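Local coordinates for protein Alpha/beta hydrolase (Streptomyces albidoflavus, PDB 6KSU) that probably catalyses macrolactamization of non-ribosomal peptides as a penicillin-binding-protein-like cyclase, coupling residues of opposite chirality to close the ring, at residues P80-K86 against H325-V329; F87-E91 against A267-H271; A90-M94 against A288-M292; R129-H134 against W308-L312. One frame throughout, in Å; residues are numbered along the deposited sequence.

Interaction 1: residues P80-K86 against H325-V329; sequences PFGSVTK and HDGAV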
loop_
_atom_site.group_PDB
_atom_site.type_symbol
_atom_site.label_atom_id
_atom_site.label_comp_id
_atom_site.label_asym_id
_atom_site.label_seq_id
_atom_site.Cartn_x
_atom_site.Cartn_y
_atom_site.Cartn_z
ATOM N N PRO A 80 3.101 8.241 -10.080
ATOM C CA PRO A 80 2.260 8.151 -8.871
ATOM C C PRO A 80 2.704 6.994 -7.992
ATOM O O PRO A 80 2.821 5.854 -8.442
ATOM C CB PRO A 80 0.849 7.925 -9.419
ATOM C CG PRO A 80 0.992 7.755 -10.911
ATOM C CD PRO A 80 2.340 8.198 -11.330
ATOM N N PHE A 81 2.969 7.300 -6.721
ATOM C CA PHE A 81 3.317 6.239 -5.799
ATOM C C PHE A 81 2.102 5.390 -5.425
ATOM O O PHE A 81 2.273 4.274 -4.926
ATOM C CB PHE A 81 3.952 6.837 -4.551
ATOM C CG PHE A 81 5.339 7.392 -4.777
ATOM C CD1 PHE A 81 6.093 7.027 -5.910
ATOM C CD2 PHE A 81 5.891 8.280 -3.852
ATOM C CE1 PHE A 81 7.374 7.504 -6.108
ATOM C CE2 PHE A 81 7.186 8.797 -4.041
ATOM C CZ PHE A 81 7.933 8.418 -5.172
ATOM N N GLY A 82 0.893 5.882 -5.672
ATOM C CA GLY A 82 -0.263 5.245 -5.072
ATOM C C GLY A 82 -0.117 5.092 -3.574
ATOM O O GLY A 82 0.420 5.962 -2.870
ATOM N N SER A 83 -0.567 3.947 -3.075
ATOM C CA SER A 83 -0.491 3.651 -1.652
ATOM C C SER A 83 0.937 3.557 -1.135
ATOM O O SER A 83 1.133 3.533 0.092
ATOM C CB SER A 83 -1.244 2.351 -1.379
ATOM O OG SER A 83 -2.638 2.618 -1.383
ATOM N N VAL A 84 1.944 3.519 -2.018
ATOM C CA VAL A 84 3.314 3.568 -1.511
ATOM C C VAL A 84 3.527 4.879 -0.752
ATOM O O VAL A 84 4.411 4.956 0.108
ATOM C CB VAL A 84 4.357 3.339 -2.653
ATOM C CG1 VAL A 84 5.815 3.454 -2.147
ATOM C CG2 VAL A 84 4.167 1.949 -3.308
ATOM N N THR A 85 2.672 5.886 -1.002
ATOM C CA THR A 85 2.685 7.130 -0.233
ATOM C C THR A 85 2.661 6.883 1.280
ATOM O O THR A 85 3.177 7.700 2.061
ATOM C CB THR A 85 1.477 7.992 -0.650
ATOM O OG1 THR A 85 1.529 8.279 -2.062
ATOM C CG2 THR A 85 1.450 9.321 0.128
ATOM N N LYS A 86 2.039 5.781 1.716
ATOM C CA LYS A 86 1.883 5.525 3.149
ATOM C C LYS A 86 3.229 5.334 3.832
ATOM O O LYS A 86 3.367 5.598 5.035
ATOM C CB LYS A 86 0.999 4.285 3.365
ATOM C CG LYS A 86 -0.435 4.526 3.022
ATOM C CD LYS A 86 -1.231 3.235 3.034
ATOM C CE LYS A 86 -2.696 3.571 2.890
ATOM N NZ LYS A 86 -3.045 3.833 1.462
ATOM N N HIS A 325 6.016 -1.892 0.347
ATOM C CA HIS A 325 4.665 -1.388 0.150
ATOM C C HIS A 325 4.383 -1.448 -1.338
ATOM O O HIS A 325 5.303 -1.409 -2.157
ATOM C CB HIS A 325 4.516 0.049 0.665
ATOM C CG HIS A 325 3.180 0.335 1.266
ATOM N ND1 HIS A 325 2.032 0.436 0.509
ATOM C CD2 HIS A 325 2.807 0.558 2.554
ATOM C CE1 HIS A 325 1.008 0.709 1.301
ATOM N NE2 HIS A 325 1.450 0.786 2.548
ATOM N N ASP A 326 3.101 -1.543 -1.672
ATOM C CA ASP A 326 2.640 -1.589 -3.042
ATOM C C ASP A 326 1.670 -0.443 -3.272
ATOM O O ASP A 326 1.145 0.166 -2.338
ATOM C CB ASP A 326 1.924 -2.919 -3.378
ATOM C CG ASP A 326 2.849 -4.115 -3.344
ATOM O OD1 ASP A 326 4.073 -3.964 -3.595
ATOM O OD2 ASP A 326 2.337 -5.211 -3.047
ATOM N N GLY A 327 1.435 -0.157 -4.533
ATOM C CA GLY A 327 0.489 0.875 -4.880
ATOM C C GLY A 327 0.197 0.879 -6.358
ATOM O O GLY A 327 1.022 0.424 -7.165
ATOM N N ALA A 328 -0.989 1.384 -6.707
ATOM C CA ALA A 328 -1.405 1.536 -8.099
ATOM C C ALA A 328 -2.504 2.588 -8.179
ATOM O O ALA A 328 -3.511 2.497 -7.476
ATOM C CB ALA A 328 -1.891 0.197 -8.675
ATOM N N VAL A 329 -2.319 3.587 -9.024
ATOM C CA VAL A 329 -3.371 4.546 -9.323
ATOM C C VAL A 329 -3.557 4.518 -10.834
ATOM O O VAL A 329 -2.578 4.640 -11.591
ATOM C CB VAL A 329 -3.046 5.975 -8.820
ATOM C CG1 VAL A 329 -2.472 5.963 -7.446
ATOM C CG2 VAL A 329 -2.104 6.688 -9.687
HETATM O O HOH W 1 -2.484 2.627 -4.526
#

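Interaction 2: residues F87-E91 against A267-H271; sequences FLTAE and AARPH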
loop_
_atom_site.group_PDB
_atom_site.type_symbol
_atom_site.label_atom_id
_atom_site.label_comp_id
_atom_site.label_asym_id
_atom_site.label_seq_id
_atom_site.Cartn_x
_atom_site.Cartn_y
_atom_site.Cartn_z
ATOM N N PHE A 87 4.225 4.854 3.097
ATOM C CA PHE A 87 5.548 4.703 3.687
ATOM C C PHE A 87 6.177 6.066 3.984
ATOM O O PHE A 87 6.869 6.222 4.987
ATOM C CB PHE A 87 6.400 3.840 2.756
ATOM C CG PHE A 87 7.862 3.781 3.100
ATOM C CD1 PHE A 87 8.309 3.059 4.187
ATOM C CD2 PHE A 87 8.795 4.379 2.271
ATOM C CE1 PHE A 87 9.670 2.970 4.490
ATOM C CE2 PHE A 87 10.155 4.300 2.564
ATOM C CZ PHE A 87 10.589 3.595 3.682
ATOM N N LEU A 88 5.889 7.077 3.175
ATOM C CA LEU A 88 6.466 8.392 3.447
ATOM C C LEU A 88 5.674 9.120 4.516
ATOM O O LEU A 88 6.258 9.778 5.389
ATOM C CB LEU A 88 6.534 9.192 2.152
ATOM C CG LEU A 88 7.471 8.332 1.302
ATOM C CD1 LEU A 88 6.777 7.807 0.055
ATOM C CD2 LEU A 88 8.732 9.074 0.974
ATOM N N THR A 89 4.348 8.973 4.479
ATOM C CA THR A 89 3.506 9.478 5.554
ATOM C C THR A 89 3.902 8.857 6.889
ATOM O O THR A 89 4.007 9.556 7.909
ATOM C CB THR A 89 2.040 9.193 5.233
ATOM O OG1 THR A 89 1.614 10.128 4.242
ATOM C CG2 THR A 89 1.163 9.345 6.508
ATOM N N ALA A 90 4.121 7.536 6.899
ATOM C CA ALA A 90 4.592 6.883 8.114
ATOM C C ALA A 90 5.932 7.451 8.529
ATOM O O ALA A 90 6.173 7.704 9.717
ATOM C CB ALA A 90 4.714 5.380 7.913
ATOM N N GLU A 91 6.814 7.664 7.554
ATOM C CA GLU A 91 8.112 8.233 7.851
ATOM C C GLU A 91 7.969 9.637 8.432
ATOM O O GLU A 91 8.664 10.002 9.387
ATOM C CB GLU A 91 8.950 8.219 6.579
ATOM C CG GLU A 91 9.644 6.858 6.297
ATOM C CD GLU A 91 10.767 7.018 5.254
ATOM O OE1 GLU A 91 10.665 7.954 4.440
ATOM O OE2 GLU A 91 11.752 6.250 5.261
ATOM N N ALA A 267 14.434 7.290 0.312
ATOM C CA ALA A 267 13.687 7.259 1.570
ATOM C C ALA A 267 13.892 5.952 2.330
ATOM O O ALA A 267 13.728 5.913 3.551
ATOM C CB ALA A 267 12.197 7.487 1.305
ATOM N N ALA A 268 14.250 4.877 1.635
ATOM C CA ALA A 268 14.576 3.614 2.283
ATOM C C ALA A 268 15.976 3.600 2.886
ATOM O O ALA A 268 16.261 2.735 3.726
ATOM C CB ALA A 268 14.438 2.462 1.278
ATOM N N ARG A 269 16.852 4.540 2.488
ATOM C CA ARG A 269 18.240 4.491 2.940
ATOM C C ARG A 269 18.381 4.437 4.456
ATOM O O ARG A 269 19.151 3.592 4.937
ATOM C CB ARG A 269 19.027 5.666 2.335
ATOM C CG ARG A 269 19.140 5.604 0.798
ATOM C CD ARG A 269 20.156 4.573 0.344
ATOM N NE ARG A 269 21.398 4.647 1.110
ATOM C CZ ARG A 269 22.435 5.410 0.780
ATOM N NH1 ARG A 269 22.380 6.159 -0.314
ATOM N NH2 ARG A 269 23.529 5.409 1.540
ATOM N N PRO A 270 17.698 5.268 5.262
ATOM C CA PRO A 270 17.845 5.146 6.729
ATOM C C PRO A 270 17.395 3.808 7.304
ATOM O O PRO A 270 17.643 3.561 8.491
ATOM C CB PRO A 270 16.977 6.294 7.286
ATOM C CG PRO A 270 16.793 7.221 6.153
ATOM C CD PRO A 270 16.804 6.387 4.909
ATOM N N HIS A 271 16.730 2.951 6.531
ATOM C CA HIS A 271 16.254 1.685 7.060
ATOM C C HIS A 271 17.288 0.582 6.989
ATOM O O HIS A 271 17.063 -0.485 7.545
ATOM C CB HIS A 271 14.988 1.228 6.325
ATOM C CG HIS A 271 13.829 2.143 6.535
ATOM N ND1 HIS A 271 12.826 1.879 7.440
ATOM C CD2 HIS A 271 13.528 3.336 5.976
ATOM C CE1 HIS A 271 11.963 2.877 7.440
ATOM N NE2 HIS A 271 12.363 3.773 6.555
#

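Interaction 3: residues A90-M94 against A288-M292; sequences AELVM and AVLAM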
loop_
_atom_site.group_PDB
_atom_site.type_symbol
_atom_site.label_atom_id
_atom_site.label_comp_id
_atom_site.label_asym_id
_atom_site.label_seq_id
_atom_site.Cartn_x
_atom_site.Cartn_y
_atom_site.Cartn_z
ATOM N N ALA A 90 4.121 7.536 6.899
ATOM C CA ALA A 90 4.592 6.883 8.114
ATOM C C ALA A 90 5.932 7.451 8.529
ATOM O O ALA A 90 6.173 7.704 9.717
ATOM C CB ALA A 90 4.714 5.380 7.913
ATOM N N GLU A 91 6.814 7.664 7.554
ATOM C CA GLU A 91 8.112 8.233 7.851
ATOM C C GLU A 91 7.969 9.637 8.432
ATOM O O GLU A 91 8.664 10.002 9.387
ATOM C CB GLU A 91 8.950 8.219 6.579
ATOM C CG GLU A 91 9.644 6.858 6.297
ATOM C CD GLU A 91 10.767 7.018 5.254
ATOM O OE1 GLU A 91 10.665 7.954 4.440
ATOM O OE2 GLU A 91 11.752 6.250 5.261
ATOM N N LEU A 92 7.048 10.420 7.878
ATOM C CA LEU A 92 6.774 11.750 8.384
ATOM C C LEU A 92 6.251 11.688 9.814
ATOM O O LEU A 92 6.730 12.412 10.697
ATOM C CB LEU A 92 5.773 12.423 7.455
ATOM C CG LEU A 92 5.419 13.860 7.790
ATOM C CD1 LEU A 92 6.694 14.655 7.941
ATOM C CD2 LEU A 92 4.539 14.431 6.681
ATOM N N VAL A 93 5.281 10.799 10.067
ATOM C CA VAL A 93 4.724 10.654 11.411
ATOM C C VAL A 93 5.815 10.246 12.395
ATOM O O VAL A 93 5.889 10.761 13.524
ATOM C CB VAL A 93 3.557 9.630 11.401
ATOM C CG1 VAL A 93 3.138 9.286 12.810
ATOM C CG2 VAL A 93 2.383 10.152 10.631
ATOM N N MET A 94 6.681 9.316 11.981
ATOM C CA MET A 94 7.721 8.854 12.890
ATOM C C MET A 94 8.716 9.961 13.228
ATOM O O MET A 94 9.283 9.948 14.325
ATOM C CB MET A 94 8.451 7.646 12.307
ATOM C CG MET A 94 7.623 6.382 12.235
ATOM S SD MET A 94 6.797 5.897 13.790
ATOM C CE MET A 94 8.128 5.018 14.580
ATOM N N ALA A 288 13.186 4.565 15.279
ATOM C CA ALA A 288 11.997 4.679 14.437
ATOM C C ALA A 288 12.030 3.666 13.291
ATOM O O ALA A 288 11.027 2.998 13.014
ATOM C CB ALA A 288 11.877 6.106 13.910
ATOM N N VAL A 289 13.181 3.530 12.633
ATOM C CA VAL A 289 13.353 2.536 11.575
ATOM C C VAL A 289 12.933 1.153 12.062
ATOM O O VAL A 289 12.228 0.407 11.362
ATOM C CB VAL A 289 14.815 2.535 11.088
ATOM C CG1 VAL A 289 15.146 1.249 10.407
ATOM C CG2 VAL A 289 15.044 3.666 10.143
ATOM N N LEU A 290 13.388 0.783 13.262
ATOM C CA LEU A 290 13.079 -0.538 13.799
ATOM C C LEU A 290 11.597 -0.667 14.112
ATOM O O LEU A 290 10.994 -1.721 13.876
ATOM C CB LEU A 290 13.923 -0.812 15.045
ATOM C CG LEU A 290 13.662 -2.168 15.708
ATOM C CD1 LEU A 290 13.976 -3.327 14.767
ATOM C CD2 LEU A 290 14.421 -2.301 17.029
ATOM N N ALA A 291 10.983 0.411 14.595
ATOM C CA ALA A 291 9.546 0.400 14.863
ATOM C C ALA A 291 8.719 0.219 13.581
ATOM O O ALA A 291 7.774 -0.589 13.549
ATOM C CB ALA A 291 9.165 1.690 15.580
ATOM N N MET A 292 9.057 0.965 12.516
ATOM C CA MET A 292 8.362 0.820 11.232
ATOM C C MET A 292 8.416 -0.609 10.721
ATOM O O MET A 292 7.466 -1.082 10.081
ATOM C CB MET A 292 8.971 1.765 10.198
ATOM C CG MET A 292 8.739 3.193 10.577
ATOM S SD MET A 292 9.105 4.347 9.275
ATOM C CE MET A 292 8.030 3.709 7.966
#

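Interaction 4: residues R129-H134 against W308-L312; sequences RQLLSH and WGLGL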
loop_
_atom_site.group_PDB
_atom_site.type_symbol
_atom_site.label_atom_id
_atom_site.label_comp_id
_atom_site.label_asym_id
_atom_site.label_seq_id
_atom_site.Cartn_x
_atom_site.Cartn_y
_atom_site.Cartn_z
ATOM N N ARG A 129 -0.330 4.655 16.674
ATOM C CA ARG A 129 0.297 3.359 16.419
ATOM C C ARG A 129 -0.650 2.400 15.695
ATOM O O ARG A 129 -0.228 1.659 14.796
ATOM C CB ARG A 129 0.773 2.723 17.723
ATOM C CG ARG A 129 1.668 1.500 17.500
ATOM C CD ARG A 129 1.809 0.654 18.760
ATOM N NE ARG A 129 2.429 1.421 19.844
ATOM C CZ ARG A 129 3.705 1.814 19.862
ATOM N NH1 ARG A 129 4.525 1.514 18.855
ATOM N NH2 ARG A 129 4.170 2.506 20.898
ATOM N N GLN A 130 -1.930 2.384 16.090
ATOM C CA GLN A 130 -2.895 1.534 15.406
ATOM C C GLN A 130 -3.178 2.025 13.997
ATOM O O GLN A 130 -3.417 1.212 13.104
ATOM C CB GLN A 130 -4.201 1.466 16.196
ATOM C CG GLN A 130 -4.057 0.855 17.588
ATOM C CD GLN A 130 -5.257 1.144 18.472
ATOM O OE1 GLN A 130 -5.983 2.110 18.250
ATOM N NE2 GLN A 130 -5.463 0.313 19.489
ATOM N N LEU A 131 -3.227 3.346 13.798
ATOM C CA LEU A 131 -3.446 3.869 12.455
ATOM C C LEU A 131 -2.325 3.426 11.519
ATOM O O LEU A 131 -2.582 2.839 10.461
ATOM C CB LEU A 131 -3.568 5.392 12.484
ATOM C CG LEU A 131 -4.808 6.010 13.149
ATOM C CD1 LEU A 131 -4.671 7.522 13.097
ATOM C CD2 LEU A 131 -6.080 5.596 12.481
ATOM N N LEU A 132 -1.077 3.619 11.941
ATOM C CA LEU A 132 0.074 3.234 11.126
ATOM C C LEU A 132 -0.012 1.785 10.666
ATOM O O LEU A 132 0.426 1.448 9.552
ATOM C CB LEU A 132 1.376 3.436 11.924
ATOM C CG LEU A 132 2.163 4.765 11.890
ATOM C CD1 LEU A 132 2.565 5.196 10.478
ATOM C CD2 LEU A 132 1.458 5.896 12.538
ATOM N N SER A 133 -0.576 0.922 11.508
ATOM C CA SER A 133 -0.525 -0.517 11.328
ATOM C C SER A 133 -1.828 -1.070 10.788
ATOM O O SER A 133 -1.958 -2.289 10.643
ATOM C CB SER A 133 -0.166 -1.199 12.658
ATOM O OG SER A 133 -1.095 -0.873 13.681
ATOM N N HIS A 134 -2.793 -0.198 10.507
ATOM C CA HIS A 134 -4.107 -0.604 10.022
ATOM C C HIS A 134 -4.833 -1.479 11.047
ATOM O O HIS A 134 -5.577 -2.400 10.698
ATOM C CB HIS A 134 -4.011 -1.312 8.664
ATOM C CG HIS A 134 -3.395 -0.471 7.588
ATOM N ND1 HIS A 134 -4.100 0.498 6.903
ATOM C CD2 HIS A 134 -2.137 -0.442 7.090
ATOM C CE1 HIS A 134 -3.302 1.092 6.036
ATOM N NE2 HIS A 134 -2.107 0.532 6.123
ATOM N N TRP A 308 2.403 -6.666 9.261
ATOM C CA TRP A 308 2.432 -5.231 9.015
ATOM C C TRP A 308 3.029 -4.529 10.221
ATOM O O TRP A 308 2.735 -4.879 11.371
ATOM C CB TRP A 308 1.045 -4.660 8.739
ATOM C CG TRP A 308 1.053 -3.620 7.665
ATOM C CD1 TRP A 308 1.370 -2.300 7.795
ATOM C CD2 TRP A 308 0.728 -3.822 6.278
ATOM N NE1 TRP A 308 1.265 -1.667 6.570
ATOM C CE2 TRP A 308 0.869 -2.581 5.630
ATOM C CE3 TRP A 308 0.309 -4.932 5.534
ATOM C CZ2 TRP A 308 0.603 -2.415 4.278
ATOM C CZ3 TRP A 308 0.057 -4.770 4.191
ATOM C CH2 TRP A 308 0.211 -3.522 3.572
ATOM N N GLY A 309 3.845 -3.529 9.950
ATOM C CA GLY A 309 4.427 -2.721 11.002
ATOM C C GLY A 309 3.862 -1.316 10.965
ATOM O O GLY A 309 2.654 -1.135 10.828
ATOM N N LEU A 310 4.710 -0.304 11.074
ATOM C CA LEU A 310 4.259 1.080 10.962
ATOM C C LEU A 310 4.638 1.565 9.562
ATOM O O LEU A 310 5.746 2.031 9.330
ATOM C CB LEU A 310 4.872 1.941 12.059
ATOM C CG LEU A 310 4.843 1.326 13.465
ATOM C CD1 LEU A 310 5.527 2.245 14.493
ATOM C CD2 LEU A 310 3.414 1.009 13.895
ATOM N N GLY A 311 3.710 1.429 8.620
ATOM C CA GLY A 311 3.923 1.889 7.264
ATOM C C GLY A 311 4.746 0.976 6.387
ATOM O O GLY A 311 5.031 1.344 5.245
ATOM N N LEU A 312 5.169 -0.178 6.890
ATOM C CA LEU A 312 5.781 -1.231 6.095
ATOM C C LEU A 312 5.040 -2.542 6.331
ATOM O O LEU A 312 4.627 -2.833 7.456
ATOM C CB LEU A 312 7.238 -1.407 6.452
ATOM C CG LEU A 312 8.214 -0.299 6.033
ATOM C CD1 LEU A 312 9.398 -0.321 6.973
ATOM C CD2 LEU A 312 8.659 -0.475 4.575
HETATM O O HOH W 2 0.726 1.049 5.384
#

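Interaction 1: residues P80-K86 against H325-V329
The imidazole of His325 overlaps the backbone of Ser83, whose carbonyl O sits over one ring face, 3.1 Å from His325 CE1. Lys86 comes obliquely to the same ring, with CB 3.6 Å from His325 NE2. Residues 80-86 carry a Ser-x-x-Lys sequence at the start of helix 85-98. Residues 325-329 lie on strand 322-329 beside it. This is the pairing of the penicillin-binding-protein and serine beta-lactamase fold. There the serine is the nucleophile and the lysine its close neighbour, roles that Ser83 and Lys86 probably share. Lys86 NZ bonds to Asn176 OD1 and to the backbone O of Ala254. The rotation of the His325 ring is fixed from its own strand: ND1 donates to Asp326 O at 3.0 Å, with the acceptor in the ring plane and an N-H...O angle of 159°. Farther along, Val329 straddles the turn. Its CG1, anti to the carbonyl carbon (chi1 -44°), presses on Gly82 CA at 3.3 Å. Its other branch, CG2, is tight on Pro80 CB at 3.2 Å. Two backbone N-H groups converge between the segments, as in an oxyanion hole, and both donate to water 1, 2.7 Å from Ser83 N and 2.9 Å from Ala328 N.

Interaction 2: residues F87-E91 against A267-H271
One face of the Phe87 ring carries Glu91 CG near its rim, and Ala268 CA stands at the ring's edge. The His271 ring receives the Glu91 carboxylate at its own edge, with the two planes only 10° apart. His271 and Phe87 meet obliquely, at 42° between planes, and Phe87 CZ lies 3.4 Å from His271 NE2. His271 NE2 donates to Glu91 OE2 at 2.9 Å. It uses the anti lone pair of that oxygen, and the bond is somewhat bent. The same Glu91 OE2 is 2.6 Å from the backbone O of Ala267, so the acid probably holds a proton in this setting. Glu91 OE1 is buried with no polar partner in the model, and touches Ala267 CB at 3.5 Å. Within the penicillin-binding-protein-like domain this joins helix 85-98, just after its Ser-x-x-Lys start, to residues of helix 261-268 and the short 3-10 turn at 269-271. Phe87 reaches across because its CG lies anti to the backbone N (chi1 170°). The rest is apolar: Ala267 CB takes Leu88 CD2 at 3.8 Å and Phe87 CE2 at 4.0 Å. Beyond the pair, Phe87 also packs on Leu336 and Ile338 of strand 332-339.

Interaction 3: residues A90-M94 against A288-M292
Met94 leaves helix 85-98 with CB 4.1 Å from Ala288 CB. Its CG then runs alongside Met292, 3.8 Å from Met292 CG. The chain bends at chi2 (-52°) and again at chi3, which swings the methyl CE back onto helix 286-293. There Met94 CE lands 3.6 Å from Ala291 CB and 3.9 Å from the backbone O of Ala288. The methyl thus fills the step between two alanines one turn apart. Met292 slides past Met94 in the opposite direction. Its SD passes Met94 CG, and its CE turns off at chi3 (56°) to reach Ala90 CB at 3.7 Å. The same methyl of Met292 meets Glu91 CG at 3.9 Å, the two side chains crossing at about a right angle. All of this is apolar helix-to-helix packing. The axes of segments 90-94 and 288-292 approach to 10.6 Å and run at 135°, nearer antiparallel than parallel. The two flexible methionines span that gap, and their ends pack on the alanine methyls. Helix 85-98 is the inner member here: helix 128-132 packs on it through Ala90 and Val93, helix 176-189 through Leu92 and Val93, and helix 194-206 through Glu91 and Leu92.

Interaction 4: residues R129-H134 against W308-L312
His134 carries CG anti to its carbonyl carbon (chi1 -59°), and Trp308 has chi1 -141°; these two torsions turn imidazole and indole toward each other. The imidazole edge points at the indole face, a T-shaped pair with planes at 88°. His134 CD2 does the touching, 3.7 Å from Trp308 NE1. His134 is placed by the end of helix 128-132: it has positive phi and closes a Schellman motif, with its N bonded to Leu131 O. The other partner, 308-312, is the loop between the edge strand 307-308 and strand 313-315 of the antiparallel sheet. That loop lies against the helix end. Gly311 N makes a weak bond of 3.4 Å to Leu132 O, a carbonyl that also accepts from Tyr179 OH. Beside it the Ser133 CA-H faces Gly309 O at 3.3 Å. Leu310 supplies the apolar part. Its CD2 lies 3.7 Å from Leu132 CB and 4.0 Å from Arg129 CG, on the aliphatic part of an arginine that forms a salt bridge with Asp105. Tyr174, probably an active-site residue, stacks on His134. Water 2 joins the rings a second time, 3.0 Å from His134 NE2 and 3.0 Å from Trp308 NE1, which donates to it. The water lies in the imidazole plane, and together with the indole it would limit rotation of the imidazole.

How the interactions relate
Along the chain the first segments come in the order 80-86, 87-91, 90-94 and 129-134. Their partners come later: 267-271, 288-292 and 308-312 for interactions 2 to 4, and 325-329, the last, for interaction 1. Interaction 1 closes the loop that contains the other three. Interactions 1, 2 and 3 follow one another up helix 85-98, and 2 and 3 share Ala90 and Glu91, with centres about 7 Å apart. Interaction 4 lies about 9 Å from interaction 3, centre to centre, and a backbone bond between Met292 and Leu310 probably ties them. It also meets interaction 1 where Trp308 touches His325. The helix that follows the probable nucleophile is thus held at its start by the sheet and farther along by later helices.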